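Local coordinates for protein dihydroxyacetone kinase (PDB 1UN8) that phosphorylates dihydroxyacetone with ATP, forming dihydroxyacetone phosphate on the oxidative route of glycerol fermentation, and works as a homodimer that needs divalent metal ions, at residues I38-V42 with A76-G80; N49-V53 with A166-L172; P149-A153 with G218-P223; S233-V237 with I271-L276; I285-I289 with P328-P333. All coordinates share one frame; numbering follows the deposited sequence.

Contact 1: residues I38-V42 with A76-G80; sequences IRIVV and AAVCG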
# COMPACT_ATOMS: atom_id res chain seq x y z
N ILE A 38 -24.03 8.87 -11.76
CA ILE A 38 -23.35 10.02 -11.18
C ILE A 38 -22.83 9.55 -9.83
O ILE A 38 -23.61 9.07 -9.00
CB ILE A 38 -24.30 11.24 -11.00
CG1 ILE A 38 -24.49 11.92 -12.35
CG2 ILE A 38 -23.74 12.23 -10.00
CD1 ILE A 38 -25.95 11.95 -12.84
N ARG A 39 -21.53 9.69 -9.62
CA ARG A 39 -20.92 9.24 -8.37
C ARG A 39 -20.21 10.38 -7.65
O ARG A 39 -19.02 10.61 -7.83
CB ARG A 39 -19.97 8.07 -8.67
CG ARG A 39 -20.70 6.73 -8.68
CD ARG A 39 -20.00 5.67 -9.51
NE ARG A 39 -19.88 6.13 -10.89
CZ ARG A 39 -19.96 5.34 -11.96
NH1 ARG A 39 -20.18 4.04 -11.83
NH2 ARG A 39 -19.83 5.88 -13.16
N ILE A 40 -20.97 11.08 -6.81
CA ILE A 40 -20.46 12.21 -6.05
C ILE A 40 -20.44 11.97 -4.55
O ILE A 40 -21.41 11.50 -3.96
CB ILE A 40 -21.31 13.46 -6.30
CG1 ILE A 40 -21.49 13.67 -7.81
CG2 ILE A 40 -20.66 14.65 -5.62
CD1 ILE A 40 -21.83 15.12 -8.20
N VAL A 41 -19.31 12.31 -3.94
CA VAL A 41 -19.18 12.17 -2.50
C VAL A 41 -19.02 13.59 -2.02
O VAL A 41 -18.27 14.37 -2.60
CB VAL A 41 -17.94 11.39 -2.08
CG1 VAL A 41 -17.74 11.49 -0.57
CG2 VAL A 41 -18.09 9.94 -2.49
N VAL A 42 -19.73 13.92 -0.95
CA VAL A 42 -19.67 15.27 -0.42
C VAL A 42 -19.53 15.24 1.08
O VAL A 42 -19.83 14.24 1.72
CB VAL A 42 -20.94 16.06 -0.80
CG1 VAL A 42 -22.08 15.67 0.13
CG2 VAL A 42 -20.65 17.53 -0.73
N ALA A 76 -16.11 18.46 -2.17
CA ALA A 76 -16.74 17.32 -2.81
C ALA A 76 -15.79 16.77 -3.86
O ALA A 76 -14.83 17.44 -4.25
CB ALA A 76 -18.05 17.75 -3.46
N ALA A 77 -16.05 15.55 -4.32
CA ALA A 77 -15.21 14.92 -5.34
C ALA A 77 -16.14 14.23 -6.33
O ALA A 77 -17.08 13.54 -5.93
CB ALA A 77 -14.24 13.90 -4.70
N VAL A 78 -15.89 14.42 -7.62
CA VAL A 78 -16.72 13.80 -8.63
C VAL A 78 -15.93 12.61 -9.16
O VAL A 78 -14.88 12.79 -9.79
CB VAL A 78 -17.03 14.79 -9.77
CG1 VAL A 78 -18.31 14.38 -10.47
CG2 VAL A 78 -17.12 16.21 -9.22
N CYS A 79 -16.44 11.41 -8.89
CA CYS A 79 -15.79 10.16 -9.28
C CYS A 79 -16.28 9.52 -10.58
O CYS A 79 -17.44 9.11 -10.69
CB CYS A 79 -15.94 9.14 -8.14
SG CYS A 79 -15.50 9.81 -6.52
N GLY A 80 -15.37 9.43 -11.55
CA GLY A 80 -15.72 8.81 -12.81
C GLY A 80 -15.44 7.34 -12.66
O GLY A 80 -15.06 6.87 -11.57
O HOH W 1 -19.56 10.77 -10.97

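Contact 2: residues N49-V53 with A166-L172; sequences NNVAV and AERGYNL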
# COMPACT_ATOMS: atom_id res chain seq x y z
N ASN A 49 -21.30 29.10 3.02
CA ASN A 49 -20.91 30.49 3.20
C ASN A 49 -19.48 30.63 2.70
O ASN A 49 -19.07 31.71 2.27
CB ASN A 49 -20.99 30.92 4.67
CG ASN A 49 -22.42 31.10 5.13
OD1 ASN A 49 -23.24 31.69 4.42
ND2 ASN A 49 -22.72 30.62 6.33
N ASN A 50 -18.73 29.54 2.79
CA ASN A 50 -17.36 29.53 2.31
C ASN A 50 -17.32 29.05 0.87
O ASN A 50 -18.29 28.45 0.37
CB ASN A 50 -16.49 28.61 3.17
CG ASN A 50 -16.10 29.25 4.49
OD1 ASN A 50 -15.90 30.47 4.57
ND2 ASN A 50 -15.98 28.44 5.54
N VAL A 51 -16.22 29.32 0.19
CA VAL A 51 -16.08 28.90 -1.20
C VAL A 51 -15.91 27.39 -1.27
O VAL A 51 -15.16 26.80 -0.49
CB VAL A 51 -14.86 29.57 -1.86
CG1 VAL A 51 -14.57 28.92 -3.21
CG2 VAL A 51 -15.14 31.07 -2.04
N ALA A 52 -16.61 26.77 -2.20
CA ALA A 52 -16.51 25.33 -2.38
C ALA A 52 -15.31 24.97 -3.25
O ALA A 52 -15.03 25.62 -4.26
CB ALA A 52 -17.80 24.80 -3.02
N VAL A 53 -14.58 23.93 -2.84
CA VAL A 53 -13.43 23.46 -3.61
C VAL A 53 -13.76 22.04 -4.09
O VAL A 53 -13.65 21.07 -3.33
CB VAL A 53 -12.16 23.41 -2.74
CG1 VAL A 53 -10.96 22.96 -3.56
CG2 VAL A 53 -11.89 24.78 -2.12
N ALA A 166 -10.14 28.67 1.53
CA ALA A 166 -11.59 28.52 1.41
C ALA A 166 -12.29 28.37 2.76
O ALA A 166 -13.33 28.98 2.99
CB ALA A 166 -11.92 27.33 0.52
N GLU A 167 -11.72 27.56 3.66
CA GLU A 167 -12.31 27.35 4.98
C GLU A 167 -12.32 28.63 5.80
O GLU A 167 -13.24 28.85 6.59
CB GLU A 167 -11.55 26.27 5.75
CG GLU A 167 -11.90 24.85 5.34
CD GLU A 167 -13.25 24.40 5.87
OE1 GLU A 167 -13.83 23.44 5.30
OE2 GLU A 167 -13.72 25.00 6.87
N ARG A 168 -11.31 29.46 5.60
CA ARG A 168 -11.17 30.70 6.32
C ARG A 168 -11.90 31.87 5.68
O ARG A 168 -11.53 33.03 5.85
CB ARG A 168 -9.69 31.01 6.51
CG ARG A 168 -9.03 29.96 7.38
CD ARG A 168 -7.53 30.08 7.50
NE ARG A 168 -7.04 29.13 8.50
CZ ARG A 168 -7.14 27.81 8.38
NH1 ARG A 168 -7.72 27.26 7.31
NH2 ARG A 168 -6.70 27.02 9.36
N GLY A 169 -12.96 31.55 4.93
CA GLY A 169 -13.78 32.56 4.30
C GLY A 169 -13.21 33.49 3.24
O GLY A 169 -13.90 34.45 2.86
N TYR A 170 -12.00 33.26 2.76
CA TYR A 170 -11.47 34.14 1.72
C TYR A 170 -12.33 34.00 0.47
O TYR A 170 -13.01 33.00 0.28
CB TYR A 170 -10.02 33.80 1.40
CG TYR A 170 -9.04 34.15 2.50
CD1 TYR A 170 -8.90 33.33 3.61
CD2 TYR A 170 -8.24 35.29 2.40
CE1 TYR A 170 -7.96 33.63 4.61
CE2 TYR A 170 -7.30 35.61 3.38
CZ TYR A 170 -7.15 34.77 4.48
OH TYR A 170 -6.20 35.06 5.45
N ASN A 171 -12.30 35.00 -0.40
CA ASN A 171 -13.13 34.95 -1.60
C ASN A 171 -12.57 34.07 -2.72
O ASN A 171 -11.37 33.78 -2.76
CB ASN A 171 -13.38 36.37 -2.14
CG ASN A 171 -12.09 37.09 -2.53
OD1 ASN A 171 -11.33 36.61 -3.38
ND2 ASN A 171 -11.84 38.24 -1.92
N LEU A 172 -13.46 33.67 -3.62
CA LEU A 172 -13.10 32.83 -4.75
C LEU A 172 -11.81 33.28 -5.42
O LEU A 172 -10.89 32.49 -5.62
CB LEU A 172 -14.23 32.84 -5.78
CG LEU A 172 -14.04 32.01 -7.04
CD1 LEU A 172 -13.60 30.60 -6.67
CD2 LEU A 172 -15.35 31.97 -7.82

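Contact 3: residues P149-A153 with G218-P223; sequences PRGIA and GIHGEP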
# COMPACT_ATOMS: atom_id res chain seq x y z
N PRO A 149 1.66 19.36 -19.28
CA PRO A 149 2.17 18.49 -18.22
C PRO A 149 1.02 17.76 -17.53
O PRO A 149 0.01 18.36 -17.17
CB PRO A 149 2.87 19.46 -17.27
CG PRO A 149 3.27 20.59 -18.17
CD PRO A 149 2.07 20.76 -19.06
N ARG A 150 1.18 16.46 -17.35
CA ARG A 150 0.14 15.69 -16.70
C ARG A 150 0.04 16.10 -15.25
O ARG A 150 1.02 16.53 -14.65
CB ARG A 150 0.47 14.20 -16.77
CG ARG A 150 0.51 13.63 -18.16
CD ARG A 150 1.33 12.36 -18.18
NE ARG A 150 1.36 11.75 -19.51
CZ ARG A 150 2.13 10.72 -19.83
NH1 ARG A 150 2.94 10.18 -18.93
NH2 ARG A 150 2.09 10.23 -21.06
N GLY A 151 -1.16 15.96 -14.70
CA GLY A 151 -1.38 16.28 -13.30
C GLY A 151 -1.35 14.98 -12.52
O GLY A 151 -2.10 14.05 -12.81
N ILE A 152 -0.47 14.91 -11.52
CA ILE A 152 -0.33 13.72 -10.70
C ILE A 152 -0.37 14.04 -9.19
O ILE A 152 -1.03 14.98 -8.77
CB ILE A 152 0.97 12.96 -11.08
CG1 ILE A 152 2.19 13.86 -10.84
CG2 ILE A 152 0.88 12.52 -12.57
CD1 ILE A 152 3.27 13.73 -11.88
N ALA A 153 0.37 13.29 -8.38
CA ALA A 153 0.36 13.45 -6.93
C ALA A 153 0.32 14.86 -6.36
O ALA A 153 -0.44 15.14 -5.43
CB ALA A 153 1.54 12.69 -6.33
N GLY A 218 2.68 7.26 -16.49
CA GLY A 218 1.51 7.99 -16.03
C GLY A 218 0.64 7.27 -15.02
O GLY A 218 0.71 6.04 -14.91
N ILE A 219 -0.18 8.03 -14.29
CA ILE A 219 -1.06 7.44 -13.28
C ILE A 219 -2.21 6.66 -13.89
O ILE A 219 -3.05 6.11 -13.17
CB ILE A 219 -1.61 8.52 -12.33
CG1 ILE A 219 -2.52 9.49 -13.08
CG2 ILE A 219 -0.45 9.22 -11.65
CD1 ILE A 219 -3.29 10.44 -12.18
N HIS A 220 -2.27 6.63 -15.21
CA HIS A 220 -3.29 5.86 -15.90
C HIS A 220 -2.54 4.80 -16.70
O HIS A 220 -3.11 4.10 -17.52
CB HIS A 220 -4.14 6.74 -16.83
CG HIS A 220 -4.90 7.81 -16.11
ND1 HIS A 220 -4.54 9.14 -16.15
CD2 HIS A 220 -5.97 7.74 -15.28
CE1 HIS A 220 -5.35 9.83 -15.36
NE2 HIS A 220 -6.22 9.01 -14.83
N GLY A 221 -1.24 4.70 -16.43
CA GLY A 221 -0.41 3.74 -17.12
C GLY A 221 0.18 4.27 -18.41
O GLY A 221 0.82 3.54 -19.14
N GLU A 222 -0.03 5.55 -18.68
CA GLU A 222 0.50 6.16 -19.90
C GLU A 222 2.02 5.99 -20.02
O GLU A 222 2.73 5.90 -19.03
CB GLU A 222 0.18 7.67 -19.93
CG GLU A 222 -1.29 8.07 -19.81
CD GLU A 222 -1.70 8.36 -18.37
OE1 GLU A 222 -2.62 9.20 -18.19
OE2 GLU A 222 -1.12 7.75 -17.44
N PRO A 223 2.54 5.96 -21.26
CA PRO A 223 3.97 5.80 -21.52
C PRO A 223 4.73 6.89 -20.78
O PRO A 223 4.29 8.03 -20.73
CB PRO A 223 4.07 5.99 -23.03
CG PRO A 223 2.77 5.46 -23.51
CD PRO A 223 1.79 6.03 -22.52

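Contact 4: residues S233-V237 with I271-L276; sequences SAQVV and IITREL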
# COMPACT_ATOMS: atom_id res chain seq x y z
N SER A 233 17.70 1.50 -5.95
CA SER A 233 17.05 2.62 -5.26
C SER A 233 17.83 3.93 -5.24
O SER A 233 17.27 5.00 -5.50
CB SER A 233 16.67 2.20 -3.83
OG SER A 233 17.81 1.76 -3.10
N ALA A 234 19.12 3.86 -4.95
CA ALA A 234 19.92 5.08 -4.89
C ALA A 234 20.07 5.76 -6.25
O ALA A 234 19.92 6.98 -6.38
CB ALA A 234 21.28 4.76 -4.32
N GLN A 235 20.37 4.97 -7.27
CA GLN A 235 20.55 5.51 -8.59
C GLN A 235 19.24 6.10 -9.07
O GLN A 235 19.19 7.24 -9.53
CB GLN A 235 21.04 4.41 -9.54
CG GLN A 235 22.48 3.96 -9.22
CD GLN A 235 22.93 2.76 -10.03
OE1 GLN A 235 22.90 2.79 -11.26
NE2 GLN A 235 23.35 1.70 -9.35
N VAL A 236 18.16 5.34 -8.93
CA VAL A 236 16.86 5.82 -9.35
C VAL A 236 16.45 7.10 -8.62
O VAL A 236 16.02 8.06 -9.26
CB VAL A 236 15.77 4.74 -9.13
CG1 VAL A 236 14.40 5.29 -9.48
CG2 VAL A 236 16.10 3.53 -9.99
N VAL A 237 16.61 7.15 -7.31
CA VAL A 237 16.22 8.35 -6.59
C VAL A 237 17.09 9.56 -6.92
O VAL A 237 16.58 10.68 -7.04
CB VAL A 237 16.20 8.11 -5.06
CG1 VAL A 237 16.07 9.44 -4.31
CG2 VAL A 237 15.03 7.23 -4.71
N ILE A 271 13.19 2.37 2.20
CA ILE A 271 14.49 2.49 1.57
C ILE A 271 14.49 3.75 0.69
O ILE A 271 15.44 4.52 0.70
CB ILE A 271 14.80 1.27 0.69
CG1 ILE A 271 14.83 0.02 1.56
CG2 ILE A 271 16.14 1.45 -0.01
CD1 ILE A 271 14.94 -1.28 0.77
N ILE A 272 13.41 3.94 -0.06
CA ILE A 272 13.30 5.10 -0.92
C ILE A 272 13.41 6.38 -0.08
O ILE A 272 14.09 7.34 -0.44
CB ILE A 272 11.95 5.12 -1.70
CG1 ILE A 272 11.87 3.92 -2.65
CG2 ILE A 272 11.82 6.42 -2.47
CD1 ILE A 272 13.21 3.48 -3.20
N THR A 273 12.73 6.37 1.06
CA THR A 273 12.75 7.51 1.95
C THR A 273 14.18 7.78 2.41
O THR A 273 14.60 8.92 2.52
CB THR A 273 11.84 7.27 3.16
OG1 THR A 273 10.48 7.13 2.72
CG2 THR A 273 11.94 8.43 4.13
N ARG A 274 14.93 6.72 2.66
CA ARG A 274 16.30 6.89 3.09
C ARG A 274 17.16 7.51 1.99
O ARG A 274 18.01 8.36 2.27
CB ARG A 274 16.91 5.55 3.50
CG ARG A 274 18.40 5.65 3.85
CD ARG A 274 19.01 4.27 4.00
NE ARG A 274 20.45 4.32 4.18
CZ ARG A 274 21.30 4.84 3.29
NH1 ARG A 274 20.85 5.36 2.16
NH2 ARG A 274 22.60 4.83 3.54
N GLU A 275 16.95 7.06 0.76
CA GLU A 275 17.70 7.57 -0.38
C GLU A 275 17.46 9.07 -0.53
O GLU A 275 18.41 9.85 -0.70
CB GLU A 275 17.28 6.84 -1.67
CG GLU A 275 17.38 5.32 -1.60
CD GLU A 275 18.81 4.82 -1.51
OE1 GLU A 275 19.70 5.60 -1.10
OE2 GLU A 275 19.05 3.64 -1.84
N LEU A 276 16.19 9.47 -0.46
CA LEU A 276 15.83 10.87 -0.58
C LEU A 276 16.54 11.69 0.48
O LEU A 276 17.04 12.77 0.20
CB LEU A 276 14.33 11.07 -0.43
CG LEU A 276 13.91 12.54 -0.44
CD1 LEU A 276 13.93 13.09 -1.86
CD2 LEU A 276 12.53 12.69 0.15

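Contact 5: residues I285-I289 with P328-P333; sequences IDWLI and PTPVPP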
# COMPACT_ATOMS: atom_id res chain seq x y z
N ILE A 285 15.21 20.27 2.70
CA ILE A 285 13.96 19.68 3.16
C ILE A 285 13.61 20.04 4.59
O ILE A 285 14.42 19.82 5.50
CB ILE A 285 14.00 18.14 3.10
CG1 ILE A 285 14.60 17.67 1.77
CG2 ILE A 285 12.59 17.59 3.28
CD1 ILE A 285 13.64 17.12 0.81
N ASP A 286 12.41 20.55 4.81
CA ASP A 286 11.98 20.89 6.17
C ASP A 286 10.80 20.02 6.55
O ASP A 286 10.42 19.95 7.72
CB ASP A 286 11.57 22.37 6.29
CG ASP A 286 12.76 23.32 6.19
OD1 ASP A 286 13.86 22.94 6.66
OD2 ASP A 286 12.60 24.44 5.66
N TRP A 287 10.21 19.37 5.55
CA TRP A 287 9.08 18.50 5.81
C TRP A 287 8.97 17.33 4.83
O TRP A 287 9.30 17.45 3.65
CB TRP A 287 7.76 19.28 5.79
CG TRP A 287 7.71 20.46 6.70
CD1 TRP A 287 7.96 21.77 6.37
CD2 TRP A 287 7.39 20.46 8.10
NE1 TRP A 287 7.82 22.57 7.47
CE2 TRP A 287 7.47 21.80 8.54
CE3 TRP A 287 7.04 19.46 9.01
CZ2 TRP A 287 7.23 22.16 9.87
CZ3 TRP A 287 6.80 19.82 10.33
CH2 TRP A 287 6.89 21.15 10.75
N LEU A 288 8.52 16.19 5.34
CA LEU A 288 8.27 15.00 4.53
C LEU A 288 6.78 14.70 4.64
O LEU A 288 6.19 14.80 5.71
CB LEU A 288 9.04 13.79 5.04
CG LEU A 288 10.53 13.68 4.73
CD1 LEU A 288 11.02 12.34 5.22
CD2 LEU A 288 10.78 13.82 3.24
N ILE A 289 6.17 14.37 3.51
CA ILE A 289 4.77 14.01 3.49
C ILE A 289 4.82 12.58 2.94
O ILE A 289 5.10 12.36 1.75
CB ILE A 289 3.92 14.91 2.56
CG1 ILE A 289 4.00 16.38 2.97
CG2 ILE A 289 2.47 14.49 2.64
CD1 ILE A 289 5.33 17.03 2.66
N PRO A 328 -1.94 13.16 5.30
CA PRO A 328 -0.86 12.80 6.23
C PRO A 328 -0.20 14.03 6.83
O PRO A 328 0.15 14.96 6.11
CB PRO A 328 0.08 12.03 5.34
CG PRO A 328 0.02 12.84 4.08
CD PRO A 328 -1.45 13.15 3.91
N THR A 329 -0.02 14.02 8.15
CA THR A 329 0.61 15.13 8.84
C THR A 329 2.09 15.19 8.48
O THR A 329 2.84 14.26 8.76
CB THR A 329 0.48 14.97 10.36
OG1 THR A 329 -0.90 15.07 10.73
CG2 THR A 329 1.29 16.06 11.10
N PRO A 330 2.53 16.30 7.87
CA PRO A 330 3.93 16.48 7.48
C PRO A 330 4.87 16.30 8.67
O PRO A 330 4.54 16.66 9.80
CB PRO A 330 3.96 17.90 6.94
CG PRO A 330 2.58 18.06 6.36
CD PRO A 330 1.72 17.45 7.44
N VAL A 331 6.04 15.73 8.43
CA VAL A 331 7.00 15.50 9.49
C VAL A 331 8.41 15.88 9.06
O VAL A 331 8.83 15.59 7.95
CB VAL A 331 7.00 14.01 9.92
CG1 VAL A 331 8.05 13.77 11.00
CG2 VAL A 331 5.61 13.60 10.41
N PRO A 332 9.16 16.54 9.93
CA PRO A 332 10.53 16.92 9.57
C PRO A 332 11.35 15.64 9.48
O PRO A 332 11.23 14.78 10.34
CB PRO A 332 10.97 17.78 10.75
CG PRO A 332 9.70 18.29 11.33
CD PRO A 332 8.78 17.11 11.24
N PRO A 333 12.20 15.50 8.45
CA PRO A 333 12.98 14.27 8.40
C PRO A 333 13.80 14.17 9.67
O PRO A 333 14.64 15.02 9.94
CB PRO A 333 13.86 14.47 7.16
CG PRO A 333 14.03 15.96 7.11
CD PRO A 333 12.63 16.44 7.41

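Contact 1: residues I38-V42 with A76-G80
Val41 and Ala77 form the hydrogen-bonded pair at the middle of an antiparallel strand pairing, in which strand 40-43 lies beside strand 76-80 in the mixed six-stranded sheet of the DhaK part. The short segments run 168° apart. Both amides of this pair are used: Val41 N donates to Ala77 O at 3.2 Å, nearly straight at the hydrogen, and Ala77 N returns a bond of 3.0 Å to Val41 O. One residue pair further on, the backbones draw closer, and Val42 CG2 meets Ala76 CB at 3.8 Å. Strand alternation puts Val42 and Ala76 on one face with Ile40 and Val78; the torsion of Val42 (chi1 79°) decides only that CG2 is the branch beside the alanine methyl. On the same face Ile40 CG1 touches Val78 CG1 more loosely, and helix 88-98 packs on Ile40, Val42 and Val78. Val41 and Ala77 point to the other face, where Ile69 covers them and helix 12-22 reaches Val41.

The end at Arg39 and Cys79 is looser and wetter. Both residues are partly exposed, and their backbones share one direct bond, Cys79 N to Arg39 O. Cys79 also packs on Ser59, a substrate-binding residue, so this end of the pairing borders the dihydroxyacetone site. The chain of Arg39 bends at chi3 (-59°) and passes Cys79 O obliquely. Beyond that last direct bond a water takes over the pairing: it accepts from Arg39 N at 2.6 Å and donates to Cys79 O at 2.7 Å.

Contact 2: residues N49-V53 with A166-L172
Val51 and Ala166 meet where the lead-in to strand 52-59 passes the C-terminal end of helix 155-167. The apolar contacts come first. Ala166 CB touches Val53 CG2 at 3.7 Å and Val51 CB at 4.4 Å, so one methyl touches two alternate residues of the incoming chain; it also lies against a carbonyl, 3.4 Å from Val51 O. Val51 splits its two branches: CG1 meets Leu172 CD1 at 4.0 Å, the two side chains crossing at about a right angle, while CG2 lies against the backbone of Tyr170 to Leu172. With CG1 opposite the backbone N (chi1 169°), CG2 is left beside that N, turned to this turn of chain.

The polar contacts gather round the flat amide of Asn50, which lies across the helix end. Its OD1 is 3.0 Å from Gly169 CA. The helix closes there with a Schellman motif, Gly169 at positive phi being its C-prime residue: Gly169 N bonds to Ala166 O and Tyr170 N to Phe165 O.

Charge lies at the margin, where Glu167 OE1 forms a salt bridge with Arg43. Asn171 then caps the next helix through Thr174 N. Apolar packing thus joins the start of strand 52-59 to the end of helix 155-167, while Asn50 lays a polar amide beside the helix-end carbonyls, its ND2 3.0 Å from Glu167 O.

Contact 3: residues P149-A153 with G218-P223
Arg150 lies over Glu222 with the guanidinium and carboxylate planes only 20° apart, yet their charged atoms do not touch; the side chains slide past each other in opposite directions. What covers one guanidinium face is Glu222 CB, 3.4 Å from Arg150 NH2 and offset toward the rim. Straight from CG to NE (chi3 178°), the arginine reaches end-on to Pro223 O, and NH1 and NH2 each donate to that one oxygen at 3.1 Å. The oxygen lies within 2° of the guanidinium plane.

Glu222 turns its carboxylate the other way, bent at chi2, to His220: OE1 takes ND1 at 2.8 Å and OE2 takes the backbone N at 2.7 Å, both on the syn side but well out of the carboxylate plane. Further along, Ile152 and Ile219 cross obliquely, with CG2 against CG2 at 3.7 Å, and Ile219 also packs on His61.

His220 forms the hemiaminal with dihydroxyacetone during the reaction, through NE2. One carboxylate bond holds the ring by ND1, across from NE2; the other holds the backbone N of the type I turn Gly218-Gly221. By packing on Glu222 CB and bonding Pro223 O, Arg150 probably helps position the residue that holds His220.

Contact 4: residues S233-V237 with I271-L276
The carboxylate of Glu275 is the flat group that crosses to Ser233 and Ala234. OE2 accepts from Ser233 OG at 2.6 Å through its anti lone pair, the one that faces away from OE1. The Ala234 methyl lies close to both oxygens, 3.5 Å from OE2, while Ala234 N, although 3.1 Å from OE2, has too poor an angle to bond. OE1 turns back to its own helix and pairs with Arg274 NH1 at 3.5 Å. The Arg274 guanidinium has a further charge partner in Asp15 of the second subunit, through NE. The hydroxyl and the nearby arginine would probably offset the cost of burying the charge of Glu275.

Torsions put both ends of the hydroxyl bond in place. Glu275 bends at chi2 (-68°), which brings its carboxylate alongside Ser233 and Ala234, and Ser233 holds OG between its own backbone N and carbonyl carbon, chi1 57°. The apolar part follows. Val237 CB packs on Glu275 CB at 3.8 Å, and its CG2 meets Ile272 CG2 at 4.0 Å. Ile272 CD1 meets Ser233 CB, and Ile271 CG2 flanks the hydroxyl.

The two helical segments cross at -56°, their axes 9.2 Å apart at the closest. Phe303 of strand 301-309 packs on Val237 and Ile272, and Leu276 rests on strands 254-260 and 285-292. The second subunit also packs here, with its Asn7 on Ser233 and Ala234, its Val16 on Ile271 and its Phe5 on Ile272.

Contact 5: residues I285-I289 with P328-P333
Ile289 forms the apolar core of this contact with Pro328 and Pro330, its CG2 lying 3.3 Å from Pro328 CG. The other branch, CG1, meets Pro330 CG at 4.0 Å; with CG2 opposite the backbone N and CG1 beside it (chi1 -59°), one isoleucine serves two prolines. Trp287 takes the next one. The Trp287 and Pro332 side chains lie side by side, both pointing the same way, and Trp287 CZ3 comes within 3.4 Å of Pro332 CG, oblique to the ring. Leu288 crosses Pro333 at about a right angle, CD1 to Pro333 CB at 4.0 Å, on the side where Ile22 of the second subunit packs on both.

Strand 285-292 is the outermost strand, within this chain, of the second six-stranded mixed sheet, beside strand 254-260. The proline-rich loop 328-333 runs along its remaining edge, its end-to-end direction 152° from that of the strand. The pairing is a single antiparallel bridge at Val331; Pro333, next in register opposite Asp286, has no amide hydrogen, which probably helps limit it to that. Leu288 N donates to Val331 O at 2.7 Å, from above the carbonyl plane, while Val331 N returns a straighter bond of 2.9 Å to Leu288 O. Pro330 CA and Pro332 CA add CA-H...O contacts to Leu288 O and Asp286 O. At the polar margin Trp287 NE1 donates to Glu315 OE1, and the Asp286 carboxylate forms a salt bridge with Arg253 NE.

Along the chain, contacts 1 and 2 interleave, as do contacts 2 and 3, whereas contacts 4 and 5 follow in series. The first two share one six-stranded sheet, in which strands 76-80 and 52-59 are neighbours, with centres about 20 Å apart. Contacts 4 and 5 belong to the other sheet and its helices: centres lie about 16 Å apart, and Leu276 CD2 touches Leu288 CD2 at 3.7 Å. In contact 3 the loop bearing His220, from the second sheet, meets the loop after strand 132-137 of the first, joining the sheets at the active site. Contacts 4 and 5, and contact 1 through Val42, reach the second subunit, so both sheets contribute to the dimer interface.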